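PDB 2R3B: ADP-dependent (S)-NAD(P)H-hydrate dehydratase from Enterococcus faecalis, which probably catalyses the ADP-dependent dehydration of the S-form of NAD(P)HX, a hydrated and damaged form of NAD(P)H, releasing AMP and phosphate. Local coordinates for residues G85-R90 / A94-F99; V103-V108 / Q128-M133; N191-Q196 / G216-N221; A246-T251 / T287-Y292. One frame throughout, in Å; residues are numbered along the deposited sequence. Where two conformers were deposited one is given.

Contact 1: residues G85-R90 / A94-F99; sequences GPLHAR and AMVVGF
His88 makes the one hydrogen bond between helix 85-90 and segment 94-99. Its ring NE2 donates to the backbone O of Ala94 at 2.8 Å. The oxygen lies at the ring edge, only 2° out of the imidazole plane. The N-H to oxygen angle is a bent 142°, and NE2 is somewhat tilted from the carbonyl plane. The bond gives the buried ring nitrogen a backbone partner and limits rotation of the imidazole.

The helix and strand 95-97 close a beta-alpha-beta unit that starts with strand 74-78, in the ribokinase-like fold of this family. Strand 95-97 runs parallel to strand 74-78 and is the outermost strand at this end of the sheet within the chain.

The remaining contacts are apolar. Leu87 was modelled in two conformers. In one of them, with chi1 at -170°, CG points opposite the backbone N and the branch extends toward the strand. CD2 then reaches two side chains, Ala94 CB at 3.6 Å and Val96 CG1 at 3.9 Å. Leu87 and Val96 run alongside each other, pointing opposite ways. Val96 also meets the imidazole obliquely, with CG2 3.6 Å from His88 CE1. Leu87 further packs on Val77 of strand 74-78 and Ile61 of helix 57-70. In the tetramer, His88 packs on Gly58 of a second subunit, and the Val96 backbone is hydrogen-bonded to that same subunit.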
loop_
_atom_site.group_PDB
_atom_site.type_symbol
_atom_site.label_atom_id
_atom_site.label_comp_id
_atom_site.label_asym_id
_atom_site.label_seq_id
_atom_site.Cartn_x
_atom_site.Cartn_y
_atom_site.Cartn_z
ATOM N N GLY B 85 -9.688 -6.877 -1.849
ATOM C CA GLY B 85 -8.250 -6.728 -2.170
ATOM C C GLY B 85 -7.687 -5.429 -1.600
ATOM O O GLY B 85 -6.764 -5.451 -0.795
ATOM N N PRO B 86 -8.213 -4.277 -2.035
ATOM C CA PRO B 86 -7.629 -3.043 -1.486
ATOM C C PRO B 86 -7.812 -2.920 0.015
ATOM O O PRO B 86 -6.988 -2.293 0.699
ATOM C CB PRO B 86 -8.350 -1.924 -2.263
ATOM C CG PRO B 86 -9.476 -2.567 -2.914
ATOM C CD PRO B 86 -9.174 -3.993 -3.110
ATOM N N LEU B 87 -8.893 -3.494 0.537
ATOM C CA LEU B 87 -9.118 -3.465 1.976
ATOM C C LEU B 87 -7.988 -4.212 2.705
ATOM O O LEU B 87 -7.418 -3.705 3.676
ATOM C CB LEU B 87 -10.504 -4.047 2.330
ATOM C CG LEU B 87 -10.977 -3.847 3.797
ATOM C CD1 LEU B 87 -12.509 -3.752 3.859
ATOM C CD2 LEU B 87 -10.502 -4.955 4.696
ATOM N N HIS B 88 -7.656 -5.409 2.248
ATOM C CA HIS B 88 -6.567 -6.152 2.851
ATOM C C HIS B 88 -5.194 -5.573 2.590
ATOM O O HIS B 88 -4.283 -5.778 3.400
ATOM C CB HIS B 88 -6.587 -7.619 2.419
ATOM C CG HIS B 88 -7.527 -8.477 3.216
ATOM N ND1 HIS B 88 -8.047 -9.658 2.722
ATOM C CD2 HIS B 88 -8.001 -8.349 4.480
ATOM C CE1 HIS B 88 -8.825 -10.204 3.648
ATOM N NE2 HIS B 88 -8.811 -9.429 4.725
ATOM N N ALA B 89 -5.005 -4.897 1.468
ATOM C CA ALA B 89 -3.713 -4.197 1.237
ATOM C C ALA B 89 -3.491 -3.145 2.340
ATOM O O ALA B 89 -2.359 -2.882 2.713
ATOM C CB ALA B 89 -3.702 -3.510 -0.138
ATOM N N ARG B 90 -4.554 -2.501 2.796
ATOM C CA ARG B 90 -4.443 -1.447 3.811
ATOM C C ARG B 90 -4.630 -1.940 5.253
ATOM O O ARG B 90 -4.051 -1.386 6.206
ATOM C CB ARG B 90 -5.468 -0.343 3.510
ATOM C CG ARG B 90 -5.262 0.387 2.179
ATOM C CD ARG B 90 -6.251 1.515 1.986
ATOM N NE ARG B 90 -6.033 2.492 3.051
ATOM C CZ ARG B 90 -5.099 3.434 3.059
ATOM N NH1 ARG B 90 -4.334 3.634 2.011
ATOM N NH2 ARG B 90 -4.944 4.199 4.123
ATOM N N ALA B 94 -8.460 -7.092 9.222
ATOM C CA ALA B 94 -9.895 -7.238 9.029
ATOM C C ALA B 94 -10.222 -8.541 8.342
ATOM O O ALA B 94 -9.535 -8.934 7.373
ATOM C CB ALA B 94 -10.430 -6.112 8.140
HETATM N N MSE B 95 -11.305 -9.170 8.771
HETATM C CA MSE B 95 -11.847 -10.325 8.055
HETATM C C MSE B 95 -12.917 -9.819 7.049
HETATM O O MSE B 95 -13.476 -8.706 7.224
HETATM C CB MSE B 95 -12.333 -11.348 9.083
HETATM C CG MSE B 95 -11.165 -11.784 10.072
HETATM SE SE MSE B 95 -11.967 -12.804 11.445
HETATM C CE MSE B 95 -12.464 -11.266 12.601
ATOM N N VAL B 96 -13.150 -10.563 5.968
ATOM C CA VAL B 96 -13.991 -10.056 4.866
ATOM C C VAL B 96 -15.054 -11.060 4.443
ATOM O O VAL B 96 -14.784 -12.254 4.267
ATOM C CB VAL B 96 -13.192 -9.599 3.639
ATOM C CG1 VAL B 96 -12.337 -8.353 3.962
ATOM C CG2 VAL B 96 -12.318 -10.728 3.053
ATOM N N VAL B 97 -16.256 -10.541 4.236
ATOM C CA VAL B 97 -17.393 -11.329 3.793
ATOM C C VAL B 97 -18.063 -10.538 2.677
ATOM O O VAL B 97 -18.234 -9.320 2.791
ATOM C CB VAL B 97 -18.367 -11.584 4.953
ATOM C CG1 VAL B 97 -19.644 -12.361 4.478
ATOM C CG2 VAL B 97 -17.616 -12.351 6.107
ATOM N N GLY B 98 -18.371 -11.200 1.578
ATOM C CA GLY B 98 -19.092 -10.539 0.466
ATOM C C GLY B 98 -20.596 -10.447 0.682
ATOM O O GLY B 98 -21.210 -11.200 1.440
ATOM N N PHE B 99 -21.208 -9.498 0.019
ATOM C CA PHE B 99 -22.657 -9.323 0.097
ATOM C C PHE B 99 -23.445 -10.541 -0.358
ATOM O O PHE B 99 -24.598 -10.735 0.081
ATOM C CB PHE B 99 -23.086 -8.167 -0.783
ATOM C CG PHE B 99 -22.715 -6.805 -0.263
ATOM C CD1 PHE B 99 -22.896 -6.457 1.060
ATOM C CD2 PHE B 99 -22.285 -5.840 -1.138
ATOM C CE1 PHE B 99 -22.574 -5.178 1.508
ATOM C CE2 PHE B 99 -21.987 -4.565 -0.687
ATOM C CZ PHE B 99 -22.122 -4.258 0.635
#

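Contact 2: residues V103-V108 / Q128-M133; sequences VLLTNV and QQILKM
Leu105 of helix 103-108 faces Ile130 and Met133 of helix 128-133. Both helices belong to the layered alpha/beta core of the ribokinase-like fold. They pack by the parallel part of the mixed sheet, with strand 114-117 between them in the chain. Their segment axes come no closer than 12.0 Å and cross at -41°. At this spacing the helices meet through side-chain ends, and no hydrogen bond crosses between them.

Leu105 divides its two methyls between the partners. Its CG sits between the backbone N and the carbonyl carbon (chi1 86°), a less common placing on a helix. CD2 meets Ile130 CD1 at 3.8 Å, the two side chains crossing at a slant. Met133, a selenomethionine, was modelled in two conformers. In one of them its CE lies 4.0 Å from Leu105 CD1, and here the chains are about at right angles.

Ile130 takes part through its longer branch: CG1 carries CD1 toward the neighbouring helix. Leu105 also rests on Val97 and Ile78, side chains of strands 95-97 and 74-78, while Phe99 packs on Ile130.

In the same conformer, the Met133 chain is extended at chi2 and bends at chi3 (55°), turning CE across the end of Thr106. Thr106 OG1 is hydrogen-bonded to Thr102 O one turn back, and the Met133 CE methyl lies 3.7 Å from that OG1.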
loop_
_atom_site.group_PDB
_atom_site.type_symbol
_atom_site.label_atom_id
_atom_site.label_comp_id
_atom_site.label_asym_id
_atom_site.label_seq_id
_atom_site.Cartn_x
_atom_site.Cartn_y
_atom_site.Cartn_z
ATOM N N VAL B 103 -25.363 -16.748 4.064
ATOM C CA VAL B 103 -25.272 -17.487 5.315
ATOM C C VAL B 103 -24.128 -16.989 6.180
ATOM O O VAL B 103 -24.294 -16.729 7.367
ATOM C CB VAL B 103 -25.180 -18.983 5.036
ATOM C CG1 VAL B 103 -24.967 -19.766 6.363
ATOM C CG2 VAL B 103 -26.474 -19.433 4.265
ATOM N N LEU B 104 -22.973 -16.809 5.567
ATOM C CA LEU B 104 -21.792 -16.344 6.308
ATOM C C LEU B 104 -21.993 -14.935 6.860
ATOM O O LEU B 104 -21.626 -14.639 7.995
ATOM C CB LEU B 104 -20.589 -16.381 5.386
ATOM C CG LEU B 104 -19.266 -16.009 6.066
ATOM C CD1 LEU B 104 -19.042 -16.835 7.356
ATOM C CD2 LEU B 104 -18.127 -16.218 5.060
ATOM N N LEU B 105 -22.612 -14.061 6.085
ATOM C CA LEU B 105 -22.834 -12.696 6.566
ATOM C C LEU B 105 -23.824 -12.708 7.750
ATOM O O LEU B 105 -23.644 -12.007 8.754
ATOM C CB LEU B 105 -23.260 -11.795 5.423
ATOM C CG LEU B 105 -24.680 -11.613 4.931
ATOM C CD1 LEU B 105 -25.503 -10.723 5.892
ATOM C CD2 LEU B 105 -24.629 -10.960 3.535
ATOM N N THR B 106 -24.827 -13.579 7.685
ATOM C CA THR B 106 -25.736 -13.764 8.802
ATOM C C THR B 106 -25.026 -14.288 10.045
ATOM O O THR B 106 -25.299 -13.855 11.152
ATOM C CB THR B 106 -26.888 -14.693 8.346
ATOM O OG1 THR B 106 -27.569 -14.049 7.241
ATOM C CG2 THR B 106 -27.827 -15.028 9.477
ATOM N N ASN B 107 -24.066 -15.178 9.860
ATOM C CA ASN B 107 -23.297 -15.734 10.946
ATOM C C ASN B 107 -22.491 -14.661 11.642
ATOM O O ASN B 107 -22.485 -14.576 12.880
ATOM C CB ASN B 107 -22.375 -16.812 10.396
ATOM C CG ASN B 107 -21.823 -17.732 11.437
ATOM O OD1 ASN B 107 -21.923 -17.518 12.652
ATOM N ND2 ASN B 107 -21.265 -18.822 10.952
ATOM N N VAL B 108 -21.778 -13.861 10.860
ATOM C CA VAL B 108 -20.944 -12.824 11.450
ATOM C C VAL B 108 -21.777 -11.743 12.129
ATOM O O VAL B 108 -21.406 -11.231 13.190
ATOM C CB VAL B 108 -19.871 -12.242 10.474
ATOM C CG1 VAL B 108 -19.014 -13.373 9.874
ATOM C CG2 VAL B 108 -20.452 -11.390 9.400
ATOM N N GLN B 128 -30.642 -2.091 0.057
ATOM C CA GLN B 128 -31.927 -2.229 0.723
ATOM C C GLN B 128 -32.117 -3.574 1.340
ATOM O O GLN B 128 -32.560 -3.661 2.459
ATOM C CB GLN B 128 -33.082 -1.956 -0.244
ATOM C CG GLN B 128 -33.149 -0.546 -0.704
ATOM C CD GLN B 128 -34.022 -0.403 -1.932
ATOM O OE1 GLN B 128 -35.096 -1.006 -1.999
ATOM N NE2 GLN B 128 -33.581 0.386 -2.895
ATOM N N GLN B 129 -31.778 -4.639 0.615
ATOM C CA GLN B 129 -31.921 -5.977 1.151
ATOM C C GLN B 129 -31.046 -6.225 2.352
ATOM O O GLN B 129 -31.504 -6.768 3.345
ATOM C CB GLN B 129 -31.577 -7.037 0.085
ATOM C CG GLN B 129 -31.657 -8.458 0.614
ATOM C CD GLN B 129 -31.650 -9.507 -0.508
ATOM O OE1 GLN B 129 -30.885 -9.396 -1.456
ATOM N NE2 GLN B 129 -32.509 -10.510 -0.398
ATOM N N ILE B 130 -29.767 -5.859 2.253
ATOM C CA ILE B 130 -28.840 -6.048 3.375
ATOM C C ILE B 130 -29.311 -5.284 4.626
ATOM O O ILE B 130 -29.299 -5.825 5.745
ATOM C CB ILE B 130 -27.398 -5.608 3.017
ATOM C CG1 ILE B 130 -26.834 -6.397 1.822
ATOM C CG2 ILE B 130 -26.459 -5.870 4.222
ATOM C CD1 ILE B 130 -26.397 -7.831 2.176
ATOM N N LEU B 131 -29.740 -4.042 4.448
ATOM C CA LEU B 131 -30.289 -3.275 5.595
ATOM C C LEU B 131 -31.484 -3.996 6.237
ATOM O O LEU B 131 -31.549 -4.144 7.447
ATOM C CB LEU B 131 -30.713 -1.865 5.167
ATOM C CG LEU B 131 -31.334 -0.988 6.258
ATOM C CD1 LEU B 131 -30.358 -0.789 7.395
ATOM C CD2 LEU B 131 -31.772 0.356 5.691
ATOM N N LYS B 132 -32.432 -4.451 5.427
ATOM C CA LYS B 132 -33.567 -5.190 5.997
ATOM C C LYS B 132 -33.121 -6.437 6.754
ATOM O O LYS B 132 -33.659 -6.717 7.807
ATOM C CB LYS B 132 -34.518 -5.660 4.918
ATOM C CG LYS B 132 -35.269 -4.594 4.210
ATOM C CD LYS B 132 -36.264 -5.269 3.274
ATOM C CE LYS B 132 -36.618 -4.466 2.082
ATOM N NZ LYS B 132 -37.442 -5.376 1.207
HETATM N N MSE B 133 -32.178 -7.204 6.185
HETATM C CA MSE B 133 -31.695 -8.417 6.850
HETATM C C MSE B 133 -31.103 -8.049 8.188
HETATM O O MSE B 133 -31.386 -8.683 9.187
HETATM C CB MSE B 133 -30.677 -9.176 5.977
HETATM C CG MSE B 133 -31.287 -9.795 4.737
HETATM SE SE MSE B 133 -29.957 -10.633 3.589
HETATM C CE MSE B 133 -29.230 -11.746 4.815
#

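Contact 3: residues N191-Q196 / G216-N221; sequences NNQRQQ and GEPFQN
Gln193 lays the end of its side chain against the ring of Pro218. The amide end comes to 3.9 Å from Pro218 CD, measured from the atom modelled as Gln193 NE2. The amide is probably turned over in the model, so the identity of that atom is uncertain. The two side chains cross at about a right angle, and the touch falls on the CD and CG side of the proline ring.

The torsions of Gln193 explain this reach. CG lies opposite the backbone N (chi1 -175°), and the chain then bends at chi2 (70°), bringing the amide round to the proline. The end of Gln193 also passes near Gly216, a lesser contact. The touch is mainly van der Waals packing, and the surface the segments bury together is small, 73 Å².

Each segment also has a side-chain hydrogen bond within itself. On the helix, Arg194 NH1 donates to Asn191 OD1 at 2.9 Å, with a bent N-H angle of 140°. Beyond the proline, Gln220 NE2 gives a nearly straight bond to Asn221 O at 3.1 Å, in the carbonyl plane and on a lone pair. Gln220 NE2 also bonds to Arg209 O.

The contact is structural packing away from the predicted substrate-binding residues. Phe213 of strand 211-213 touches both Gln193 and Pro218. Strand 219-220 pairs with strand 211-213 on one side and strand 21-22 on the other, while helix 252-269 packs against Phe219.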
loop_
_atom_site.group_PDB
_atom_site.type_symbol
_atom_site.label_atom_id
_atom_site.label_comp_id
_atom_site.label_asym_id
_atom_site.label_seq_id
_atom_site.Cartn_x
_atom_site.Cartn_y
_atom_site.Cartn_z
ATOM N N ASN B 191 -36.603 20.741 19.507
ATOM C CA ASN B 191 -37.192 19.915 18.441
ATOM C C ASN B 191 -36.350 18.672 18.175
ATOM O O ASN B 191 -36.882 17.566 18.081
ATOM C CB ASN B 191 -37.325 20.705 17.141
ATOM C CG ASN B 191 -38.429 21.763 17.199
ATOM O OD1 ASN B 191 -39.297 21.712 18.057
ATOM N ND2 ASN B 191 -38.377 22.729 16.286
ATOM N N ASN B 192 -35.033 18.860 18.080
ATOM C CA ASN B 192 -34.101 17.732 17.934
ATOM C C ASN B 192 -34.278 16.732 19.051
ATOM O O ASN B 192 -34.390 15.538 18.817
ATOM C CB ASN B 192 -32.633 18.209 17.897
ATOM C CG ASN B 192 -32.265 18.936 16.614
ATOM O OD1 ASN B 192 -32.963 18.863 15.596
ATOM N ND2 ASN B 192 -31.148 19.650 16.661
ATOM N N GLN B 193 -34.344 17.203 20.282
ATOM C CA GLN B 193 -34.527 16.299 21.418
ATOM C C GLN B 193 -35.857 15.548 21.374
ATOM O O GLN B 193 -35.945 14.352 21.713
ATOM C CB GLN B 193 -34.411 17.073 22.729
ATOM C CG GLN B 193 -34.466 16.213 23.962
ATOM C CD GLN B 193 -33.237 15.360 24.137
ATOM O OE1 GLN B 193 -33.256 14.145 23.897
ATOM N NE2 GLN B 193 -32.162 15.983 24.546
ATOM N N ARG B 194 -36.905 16.244 20.974
ATOM C CA ARG B 194 -38.219 15.617 20.899
ATOM C C ARG B 194 -38.214 14.487 19.872
ATOM O O ARG B 194 -38.838 13.439 20.067
ATOM C CB ARG B 194 -39.246 16.664 20.504
ATOM C CG ARG B 194 -40.683 16.167 20.571
ATOM C CD ARG B 194 -41.696 17.322 20.498
ATOM N NE ARG B 194 -41.333 18.425 21.394
ATOM C CZ ARG B 194 -40.908 19.626 21.003
ATOM N NH1 ARG B 194 -40.792 19.927 19.717
ATOM N NH2 ARG B 194 -40.591 20.541 21.915
ATOM N N GLN B 195 -37.517 14.710 18.770
ATOM C CA GLN B 195 -37.502 13.734 17.684
ATOM C C GLN B 195 -36.561 12.577 18.037
ATOM O O GLN B 195 -36.827 11.424 17.683
ATOM C CB GLN B 195 -37.149 14.397 16.357
ATOM C CG GLN B 195 -38.228 15.293 15.788
ATOM C CD GLN B 195 -39.554 14.583 15.704
ATOM O OE1 GLN B 195 -39.658 13.513 15.098
ATOM N NE2 GLN B 195 -40.572 15.149 16.348
ATOM N N GLN B 196 -35.492 12.861 18.778
ATOM C CA GLN B 196 -34.735 11.781 19.411
ATOM C C GLN B 196 -35.627 10.911 20.278
ATOM O O GLN B 196 -35.550 9.687 20.231
ATOM C CB GLN B 196 -33.605 12.302 20.290
ATOM C CG GLN B 196 -32.839 11.193 21.016
ATOM C CD GLN B 196 -33.481 10.723 22.289
ATOM O OE1 GLN B 196 -34.132 11.512 22.995
ATOM N NE2 GLN B 196 -33.290 9.434 22.621
ATOM N N GLY B 216 -30.482 11.256 28.164
ATOM C CA GLY B 216 -29.933 12.194 29.150
ATOM C C GLY B 216 -29.699 13.576 28.585
ATOM O O GLY B 216 -30.257 13.911 27.543
ATOM N N GLU B 217 -28.922 14.402 29.298
ATOM C CA GLU B 217 -28.579 15.746 28.830
ATOM C C GLU B 217 -27.699 15.596 27.608
ATOM O O GLU B 217 -26.738 14.831 27.657
ATOM C CB GLU B 217 -27.789 16.565 29.876
ATOM C CG GLU B 217 -28.689 17.173 30.948
ATOM C CD GLU B 217 -27.991 18.222 31.836
ATOM O OE1 GLU B 217 -26.730 18.236 31.904
ATOM O OE2 GLU B 217 -28.733 19.023 32.462
ATOM N N PRO B 218 -27.989 16.355 26.556
ATOM C CA PRO B 218 -27.203 16.224 25.338
ATOM C C PRO B 218 -25.754 16.635 25.536
ATOM O O PRO B 218 -25.444 17.447 26.405
ATOM C CB PRO B 218 -27.878 17.180 24.370
ATOM C CG PRO B 218 -28.658 18.146 25.241
ATOM C CD PRO B 218 -29.045 17.368 26.430
ATOM N N PHE B 219 -24.877 16.082 24.700
ATOM C CA PHE B 219 -23.473 16.437 24.690
ATOM C C PHE B 219 -23.239 17.318 23.478
ATOM O O PHE B 219 -23.724 17.021 22.386
ATOM C CB PHE B 219 -22.592 15.211 24.510
ATOM C CG PHE B 219 -22.760 14.160 25.568
ATOM C CD1 PHE B 219 -21.991 14.176 26.709
ATOM C CD2 PHE B 219 -23.647 13.123 25.384
ATOM C CE1 PHE B 219 -22.122 13.180 27.668
ATOM C CE2 PHE B 219 -23.778 12.133 26.342
ATOM C CZ PHE B 219 -23.015 12.170 27.482
ATOM N N GLN B 220 -22.431 18.350 23.663
ATOM C CA GLN B 220 -22.091 19.293 22.617
ATOM C C GLN B 220 -20.603 19.223 22.354
ATOM O O GLN B 220 -19.819 19.544 23.229
ATOM C CB GLN B 220 -22.435 20.709 23.057
ATOM C CG GLN B 220 -22.062 21.753 22.023
ATOM C CD GLN B 220 -22.746 21.507 20.703
ATOM O OE1 GLN B 220 -23.964 21.620 20.583
ATOM N NE2 GLN B 220 -21.969 21.147 19.702
ATOM N N ASN B 221 -20.207 18.784 21.153
ATOM C CA ASN B 221 -18.790 18.731 20.847
ATOM C C ASN B 221 -18.240 20.146 20.665
ATOM O O ASN B 221 -18.952 21.058 20.244
ATOM C CB ASN B 221 -18.528 17.901 19.605
ATOM C CG ASN B 221 -17.074 17.572 19.432
ATOM O OD1 ASN B 221 -16.321 17.430 20.404
ATOM N ND2 ASN B 221 -16.674 17.398 18.202
#

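Contact 4: residues A246-T251 / T287-Y292; sequences AQFKPT and TYMKKY. With EDO (1,2-ethanediol), chain P.
Phe248 and Met289 have the closest CA atoms of the two segments, yet these are still 12.5 Å apart, so long side chains must bridge the gap. The bridge is a single methyl against a ring edge. Met289, a selenomethionine, brings CE to 3.7 Å from Phe248 CZ and 3.9 Å from Phe248 CE2. CE lies in the ring plane, at the rim, and the two side chains slant across one another. A bend at chi3 (67°) of Met289 turns this methyl toward the phenylalanine. One face of the ring is covered by Gln247 CB, 3.9 Å above its centre. The amide of Gln247 looks to other partners: NE2 is hydrogen-bonded to Ser70 O and Gly243 O, and OE1 to Arg35 NH2.

Past the ring, Pro250 is the centre of an inverse gamma turn. A 1,2-ethanediol, probably from the crystallisation liquor, makes a weak hydrogen bond (3.4 Å) from O2 to Pro250 O.

The contact links the end of helix 233-247 and the loop after it to helix 278-292. Phe248 meets Phe244 edge-to-face and also touches Val31 of helix 25-31. Helix 252-269 supplies Thr254 to Phe248 and Leu261 to Met289, and Tyr274 of a second subunit packs on Phe248.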
loop_
_atom_site.group_PDB
_atom_site.type_symbol
_atom_site.label_atom_id
_atom_site.label_comp_id
_atom_site.label_asym_id
_atom_site.label_seq_id
_atom_site.Cartn_x
_atom_site.Cartn_y
_atom_site.Cartn_z
ATOM N N ALA B 246 -17.326 -1.185 21.108
ATOM C CA ALA B 246 -16.837 -2.552 21.206
ATOM C C ALA B 246 -16.061 -2.807 22.492
ATOM O O ALA B 246 -16.108 -3.916 23.011
ATOM C CB ALA B 246 -15.972 -2.909 20.000
ATOM N N GLN B 247 -15.418 -1.761 23.022
ATOM C CA GLN B 247 -14.427 -1.893 24.080
ATOM C C GLN B 247 -14.831 -1.296 25.419
ATOM O O GLN B 247 -14.343 -1.745 26.453
ATOM C CB GLN B 247 -13.192 -1.087 23.696
ATOM C CG GLN B 247 -12.416 -1.577 22.613
ATOM C CD GLN B 247 -11.344 -0.581 22.330
ATOM O OE1 GLN B 247 -10.333 -0.547 23.033
ATOM N NE2 GLN B 247 -11.552 0.243 21.304
ATOM N N PHE B 248 -15.642 -0.241 25.398
ATOM C CA PHE B 248 -15.818 0.600 26.580
ATOM C C PHE B 248 -17.222 0.448 27.143
ATOM O O PHE B 248 -18.008 -0.349 26.644
ATOM C CB PHE B 248 -15.459 2.043 26.227
ATOM C CG PHE B 248 -14.030 2.227 25.784
ATOM C CD1 PHE B 248 -12.991 1.731 26.540
ATOM C CD2 PHE B 248 -13.726 2.920 24.597
ATOM C CE1 PHE B 248 -11.684 1.887 26.141
ATOM C CE2 PHE B 248 -12.413 3.078 24.180
ATOM C CZ PHE B 248 -11.399 2.586 24.925
ATOM N N LYS B 249 -17.543 1.187 28.192
ATOM C CA LYS B 249 -18.804 0.994 28.877
ATOM C C LYS B 249 -19.974 1.297 27.958
ATOM O O LYS B 249 -19.906 2.181 27.114
ATOM C CB LYS B 249 -18.874 1.858 30.145
ATOM C CG LYS B 249 -17.856 1.380 31.190
ATOM C CD LYS B 249 -18.105 1.928 32.624
ATOM N N PRO B 250 -21.037 0.509 28.069
ATOM C CA PRO B 250 -22.200 0.672 27.190
ATOM C C PRO B 250 -23.095 1.861 27.547
ATOM O O PRO B 250 -24.282 1.691 27.746
ATOM C CB PRO B 250 -22.933 -0.659 27.357
ATOM C CG PRO B 250 -22.578 -1.100 28.743
ATOM C CD PRO B 250 -21.176 -0.646 28.980
ATOM N N THR B 251 -22.527 3.060 27.609
ATOM C CA THR B 251 -23.273 4.269 27.894
ATOM C C THR B 251 -23.011 5.300 26.801
ATOM O O THR B 251 -22.041 5.184 26.055
ATOM C CB THR B 251 -22.902 4.852 29.256
ATOM O OG1 THR B 251 -21.568 5.333 29.226
ATOM C CG2 THR B 251 -23.014 3.804 30.335
ATOM N N THR B 287 -1.682 6.337 19.481
ATOM C CA THR B 287 -0.882 7.278 20.296
ATOM C C THR B 287 -1.734 8.227 21.112
ATOM O O THR B 287 -1.471 8.468 22.292
ATOM C CB THR B 287 0.150 8.018 19.476
ATOM O OG1 THR B 287 -0.485 8.684 18.381
ATOM C CG2 THR B 287 1.151 7.045 18.927
ATOM N N TYR B 288 -2.811 8.736 20.521
ATOM C CA TYR B 288 -3.709 9.593 21.280
ATOM C C TYR B 288 -4.425 8.867 22.409
ATOM O O TYR B 288 -4.545 9.400 23.512
ATOM C CB TYR B 288 -4.756 10.236 20.359
ATOM C CG TYR B 288 -4.303 11.521 19.721
ATOM C CD1 TYR B 288 -3.418 11.502 18.655
ATOM C CD2 TYR B 288 -4.717 12.757 20.225
ATOM C CE1 TYR B 288 -2.997 12.686 18.048
ATOM C CE2 TYR B 288 -4.295 13.947 19.634
ATOM C CZ TYR B 288 -3.434 13.895 18.543
ATOM O OH TYR B 288 -2.986 15.056 17.918
HETATM N N MSE B 289 -4.917 7.655 22.142
HETATM C CA MSE B 289 -5.647 6.925 23.163
HETATM C C MSE B 289 -4.757 6.553 24.346
HETATM O O MSE B 289 -5.210 6.576 25.479
HETATM C CB MSE B 289 -6.334 5.696 22.579
HETATM C CG MSE B 289 -7.433 6.084 21.599
HETATM SE SE MSE B 289 -8.304 4.583 20.781
HETATM C CE MSE B 289 -9.130 3.902 22.298
ATOM N N LYS B 290 -3.484 6.256 24.082
ATOM C CA LYS B 290 -2.545 5.951 25.144
ATOM C C LYS B 290 -2.404 7.139 26.110
ATOM O O LYS B 290 -2.311 6.958 27.317
ATOM C CB LYS B 290 -1.184 5.593 24.533
ATOM C CG LYS B 290 -0.166 5.077 25.563
ATOM C CD LYS B 290 -0.552 3.707 26.110
ATOM C CE LYS B 290 0.384 3.306 27.237
ATOM N NZ LYS B 290 0.062 1.923 27.629
ATOM N N LYS B 291 -2.417 8.341 25.563
ATOM C CA LYS B 291 -2.193 9.553 26.351
ATOM C C LYS B 291 -3.334 9.756 27.350
ATOM O O LYS B 291 -3.094 10.167 28.472
ATOM C CB LYS B 291 -2.018 10.772 25.428
ATOM C CG LYS B 291 -2.325 12.125 26.107
ATOM C CD LYS B 291 -1.575 13.283 25.472
ATOM C CE LYS B 291 -2.170 14.661 25.861
ATOM N NZ LYS B 291 -2.970 14.660 27.126
ATOM N N TYR B 292 -4.570 9.440 26.949
ATOM C CA TYR B 292 -5.762 9.605 27.816
ATOM C C TYR B 292 -6.170 8.398 28.629
ATOM O O TYR B 292 -6.998 8.511 29.554
ATOM C CB TYR B 292 -6.940 10.138 27.002
ATOM C CG TYR B 292 -6.553 11.468 26.431
ATOM C CD1 TYR B 292 -6.548 12.594 27.233
ATOM C CD2 TYR B 292 -6.061 11.591 25.134
ATOM C CE1 TYR B 292 -6.102 13.809 26.755
ATOM C CE2 TYR B 292 -5.639 12.815 24.634
ATOM C CZ TYR B 292 -5.654 13.922 25.454
ATOM O OH TYR B 292 -5.231 15.154 25.009
HETATM C C1 EDO P . -28.543 1.696 25.720
HETATM O O1 EDO P . -28.088 0.693 26.641
HETATM C C2 EDO P . -28.429 3.093 26.319
HETATM O O2 EDO P . -27.169 3.287 26.982
#

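How the contacts relate
Contacts 1 and 2 are neighbours, with centres 17 Å apart, and they touch. Helix 102-111 is the next element after strand 95-97, and Phe99 CD1 of contact 1 lies 3.9 Å from Ile130 CD1 of contact 2. Contacts 1 and 3 reach the same sheet on opposite sides of the chain's centre, about 36 Å apart between centres. Contacts 3 and 4 approach to about 7 Å between nearest atoms without touching. Contacts 1, 2 and 4 all meet the second subunit. Contacts 1 and 2 stand about 10 Å from residues predicted to bind (6S)-NADPHX: the Leu87 side chain from that of Ala59, and the Ile130 side chain from Gly122. The side chain of Thr106 is about 12 Å from a bound magnesium ion.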